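PDB 6Z8H: variant surface glycoprotein MITat 1.13 from Trypanosoma brucei, which probably forms part of the dense, GPI-anchored surface coat through which the parasite evades the host immune response by switching among antigenically distinct variants. Local coordinates for residues Glu135-Phe140 and His221-Leu226; Gly230-Glu235 and Ile249-Ala254. One frame throughout, in Å; residues are numbered along the deposited sequence.

Contact 1: residues Glu135-Phe140 and His221-Leu226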
# COMPACT_ATOMS: atom_id res chain seq x y z
N GLU A 135 20.54 33.52 -1.63
CA GLU A 135 21.74 34.26 -1.23
C GLU A 135 21.35 35.50 -0.44
O GLU A 135 20.22 35.99 -0.50
CB GLU A 135 22.66 34.57 -2.43
CG GLU A 135 21.96 35.25 -3.56
CD GLU A 135 22.78 35.22 -4.87
OE1 GLU A 135 23.99 34.86 -4.88
OE2 GLU A 135 22.17 35.55 -5.91
N ALA A 136 22.34 36.01 0.28
CA ALA A 136 22.29 37.34 0.89
C ALA A 136 23.36 38.16 0.21
O ALA A 136 24.52 37.75 0.19
CB ALA A 136 22.61 37.24 2.38
N LYS A 137 22.99 39.30 -0.35
CA LYS A 137 23.95 40.14 -1.06
C LYS A 137 23.93 41.53 -0.44
O LYS A 137 22.93 42.25 -0.55
CB LYS A 137 23.64 40.19 -2.55
CG LYS A 137 24.71 40.89 -3.39
CD LYS A 137 24.44 40.68 -4.89
CE LYS A 137 24.28 42.02 -5.58
NZ LYS A 137 25.08 42.07 -6.84
N ILE A 138 25.01 41.87 0.25
CA ILE A 138 25.21 43.21 0.79
C ILE A 138 25.92 44.07 -0.24
O ILE A 138 26.97 43.67 -0.77
CB ILE A 138 26.01 43.16 2.10
CG1 ILE A 138 25.23 42.41 3.17
CG2 ILE A 138 26.42 44.59 2.53
CD1 ILE A 138 26.08 41.99 4.35
N GLU A 139 25.36 45.24 -0.52
CA GLU A 139 26.03 46.28 -1.29
C GLU A 139 26.17 47.49 -0.37
O GLU A 139 25.17 48.11 -0.01
CB GLU A 139 25.22 46.64 -2.53
CG GLU A 139 24.78 45.45 -3.37
CD GLU A 139 23.85 45.88 -4.48
OE1 GLU A 139 23.51 47.08 -4.52
OE2 GLU A 139 23.47 45.02 -5.30
N PHE A 140 27.39 47.79 0.03
CA PHE A 140 27.59 48.82 1.04
C PHE A 140 27.20 50.23 0.61
O PHE A 140 27.04 51.09 1.48
CB PHE A 140 29.02 48.74 1.56
CG PHE A 140 29.22 47.67 2.60
CD1 PHE A 140 28.75 47.85 3.89
CD2 PHE A 140 29.87 46.49 2.28
CE1 PHE A 140 28.94 46.89 4.85
CE2 PHE A 140 30.06 45.52 3.23
CZ PHE A 140 29.59 45.71 4.52
N HIS A 221 30.73 44.77 -2.63
CA HIS A 221 29.63 43.82 -2.68
C HIS A 221 30.08 42.51 -2.05
O HIS A 221 31.08 41.92 -2.47
CB HIS A 221 29.13 43.57 -4.11
CG HIS A 221 28.44 44.75 -4.73
ND1 HIS A 221 27.66 44.65 -5.86
CD2 HIS A 221 28.41 46.06 -4.37
CE1 HIS A 221 27.18 45.85 -6.18
NE2 HIS A 221 27.61 46.71 -5.28
N LEU A 222 29.32 42.03 -1.07
CA LEU A 222 29.60 40.77 -0.39
C LEU A 222 28.37 39.90 -0.53
O LEU A 222 27.29 40.30 -0.09
CB LEU A 222 29.86 41.01 1.10
CG LEU A 222 30.14 39.83 2.05
CD1 LEU A 222 31.33 39.03 1.63
CD2 LEU A 222 30.36 40.40 3.46
N THR A 223 28.53 38.74 -1.16
CA THR A 223 27.40 37.85 -1.47
C THR A 223 27.69 36.49 -0.86
O THR A 223 28.75 35.94 -1.10
CB THR A 223 27.12 37.65 -2.95
OG1 THR A 223 27.15 38.90 -3.62
CG2 THR A 223 25.80 36.95 -3.19
N LEU A 224 26.80 35.99 -0.02
CA LEU A 224 26.89 34.66 0.56
C LEU A 224 25.63 33.87 0.23
O LEU A 224 24.52 34.37 0.43
CB LEU A 224 27.07 34.76 2.07
CG LEU A 224 28.24 35.67 2.49
CD1 LEU A 224 28.33 35.78 3.98
CD2 LEU A 224 29.52 35.10 1.93
N GLY A 225 25.81 32.68 -0.35
CA GLY A 225 24.71 31.85 -0.77
C GLY A 225 24.91 30.42 -0.34
O GLY A 225 26.00 30.00 0.10
N LEU A 226 23.84 29.65 -0.47
CA LEU A 226 23.83 28.23 -0.14
C LEU A 226 23.37 27.41 -1.34
O LEU A 226 22.29 27.66 -1.89
CB LEU A 226 22.91 27.97 1.05
CG LEU A 226 22.65 26.51 1.43
CD1 LEU A 226 23.95 25.83 1.75
CD2 LEU A 226 21.70 26.46 2.63
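Four backbone hydrogen bonds tie strand 135-139 to strand 221-226, which run antiparallel. Ala136 and Leu224 exchange one pair, with Ala136 N to Leu224 O at 2.7 Å and an almost straight N-H...O angle of 171°; Ile138 and Leu222 exchange the other, with Ile138 N to Leu222 O at 2.8 Å. At the non-hydrogen-bonded positions the CA hydrogens also lean on carbonyls, as where Thr223 CA comes 3.3 Å from Ala136 O.

On the face carrying Glu135, Lys137, Glu139, His221 and Thr223, Glu139 makes a CH-pi contact with His221. CG of Glu139, beside its own backbone N (chi1 -50°), sits over the centre of the His221 imidazole, 3.6 Å from the ring centroid. The extended chain then stacks its carboxylate on the same face, with planes 2° apart. Next along the strand, Lys137 CG, anti to its backbone N, rests 3.2 Å from Thr223 OG1, and bends at chi3 and chi4 bring NZ within 3.8 Å of His221 ND1. Thr223 CG2 meets Glu135 OE1 at 3.2 Å, while Glu135 CB packs against CA of Gly225.

Ala136, Ile138, Leu222 and Leu224 project from the other face into the subunit interface: Leu224 packs on Leu224 of the second subunit, and Leu222 on Ile138 of that chain.

Charge on the polar face is shared. Glu139 OE2 makes a salt bridge to Arg153 and only a long one, 3.7 Å, to Lys137 NZ. The pairing thus sets an aliphatic face that packs in the dimer against a polar one, where the stacked carboxylate would tend to stabilise a protonated His221 and the nearby ammonium would oppose it.

Contact 2: residues Gly230-Glu235 and Ile249-Ala254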
# COMPACT_ATOMS: atom_id res chain seq x y z
N GLY A 230 26.27 16.67 -4.92
CA GLY A 230 26.66 15.32 -4.58
C GLY A 230 28.12 15.13 -4.24
O GLY A 230 28.55 13.99 -4.07
N SER A 231 28.88 16.21 -4.10
CA SER A 231 30.30 16.07 -3.78
C SER A 231 30.74 17.22 -2.88
O SER A 231 30.24 18.34 -3.00
CB SER A 231 31.16 16.13 -5.05
OG SER A 231 30.67 15.27 -6.05
N SER A 232 31.71 16.94 -2.02
CA SER A 232 32.33 18.01 -1.24
C SER A 232 33.10 18.96 -2.15
O SER A 232 33.70 18.56 -3.14
CB SER A 232 33.26 17.41 -0.19
OG SER A 232 33.77 18.40 0.68
N LYS A 233 33.09 20.25 -1.78
CA LYS A 233 33.78 21.30 -2.54
C LYS A 233 34.55 22.23 -1.61
O LYS A 233 34.06 22.61 -0.54
CB LYS A 233 32.79 22.14 -3.39
CG LYS A 233 32.12 21.38 -4.54
CD LYS A 233 30.76 21.97 -4.96
CE LYS A 233 30.87 23.00 -6.06
NZ LYS A 233 29.54 23.39 -6.63
N ASP A 234 35.74 22.62 -2.05
CA ASP A 234 36.49 23.69 -1.39
C ASP A 234 37.28 24.38 -2.50
O ASP A 234 38.33 23.88 -2.90
CB ASP A 234 37.41 23.13 -0.32
CG ASP A 234 38.05 24.23 0.51
OD1 ASP A 234 38.11 25.36 0.02
OD2 ASP A 234 38.50 23.95 1.63
N GLU A 235 36.83 25.53 -3.00
CA GLU A 235 37.49 26.22 -4.12
C GLU A 235 38.16 27.48 -3.59
O GLU A 235 38.38 28.41 -4.39
CB GLU A 235 36.48 26.55 -5.22
CG GLU A 235 36.10 25.35 -6.08
CD GLU A 235 34.93 25.58 -7.01
OE1 GLU A 235 33.82 25.87 -6.50
OE2 GLU A 235 35.11 25.48 -8.24
N ILE A 249 33.33 27.97 -1.01
CA ILE A 249 34.52 28.08 -0.16
C ILE A 249 34.48 27.18 1.07
O ILE A 249 35.49 27.10 1.78
CB ILE A 249 34.79 29.54 0.25
CG1 ILE A 249 33.69 30.06 1.18
CG2 ILE A 249 34.91 30.43 -0.98
CD1 ILE A 249 34.03 31.46 1.75
N HIS A 250 33.37 26.52 1.35
CA HIS A 250 33.31 25.52 2.41
C HIS A 250 32.13 24.61 2.13
O HIS A 250 31.13 25.04 1.54
CB HIS A 250 33.17 26.14 3.80
CG HIS A 250 33.40 25.17 4.92
ND1 HIS A 250 34.66 24.91 5.43
CD2 HIS A 250 32.55 24.39 5.62
CE1 HIS A 250 34.57 23.99 6.38
NE2 HIS A 250 33.29 23.67 6.52
N SER A 251 32.24 23.36 2.57
CA SER A 251 31.17 22.39 2.41
C SER A 251 30.83 21.75 3.74
O SER A 251 31.70 21.54 4.58
CB SER A 251 31.55 21.30 1.40
OG SER A 251 31.56 21.80 0.08
N ASN A 252 29.54 21.45 3.93
CA ASN A 252 29.06 20.75 5.11
C ASN A 252 28.19 19.58 4.68
O ASN A 252 27.67 19.54 3.56
CB ASN A 252 28.26 21.67 6.02
CG ASN A 252 29.12 22.71 6.69
OD1 ASN A 252 29.97 22.39 7.52
ND2 ASN A 252 28.93 23.96 6.32
N ASP A 253 28.03 18.64 5.59
CA ASP A 253 27.31 17.42 5.26
C ASP A 253 25.80 17.68 5.22
O ASP A 253 25.25 18.33 6.12
CB ASP A 253 27.61 16.32 6.27
CG ASP A 253 29.01 15.78 6.14
OD1 ASP A 253 29.51 15.71 4.99
OD2 ASP A 253 29.62 15.44 7.17
N ALA A 254 25.15 17.18 4.18
CA ALA A 254 23.72 17.37 3.94
C ALA A 254 23.16 16.11 3.28
O ALA A 254 22.59 16.13 2.18
CB ALA A 254 23.47 18.61 3.09
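Ser251 reaches from strand 247-253 toward the loop 230-235 and makes the largest single contribution to this surface contact. CB lies 3.4 Å from Lys233 O and 3.7 Å from Ser232 OG, so the methylene faces two oxygens of the loop. With chi1 at -72°, OG stands beside its own backbone N and anti to the carbonyl carbon. From there it donates to Lys233 O over 2.7 Å, meeting the carbonyl in its plane, on a lone pair, at a C=O...O angle of 118°. The same OG lies 2.9 Å from Lys233 N and is also hydrogen-bonded to His196 ND1 on the adjoining strand 194-202, so the hydroxyl bridges loop and sheet. Farther along, Asp234 OD1 approaches Ile249 O at 3.6 Å, but its hydrogen bond goes to Ser236 OG. His250, directed away from the loop, bonds through ND1 to Lys149 of the second subunit. The touching parts run in nearly opposite directions, 175° apart, yet no backbone hydrogen bond joins them within these two segments. A side-chain hydroxyl thus fastens an irregular connection, ending at the N-cap Glu235 of helix 236-239, along the strand that is outermost within this chain in an antiparallel sheet.

In the fold
The two contacts follow one another along the chain, contact 1 closing at Leu226 shortly before contact 2 opens at Gly230, and their centres lie about 19 Å apart. Both reach the same five-stranded antiparallel sheet, ordered 152-155, 135-139, 221-229, 194-202, 247-253. Contact 1 pairs the second and third of these strands, whereas contact 2 contributes only 247-253, the outermost strand within this chain. Their centres lie about 47 and 37 Å from the centre of the chain, on the same side of it, in an elongated molecule whose long helices 34-75 and 78-129 precede the sheet. Each also touches the second subunit, so the sheet takes part in the dimer from its middle strands to strand 247-253.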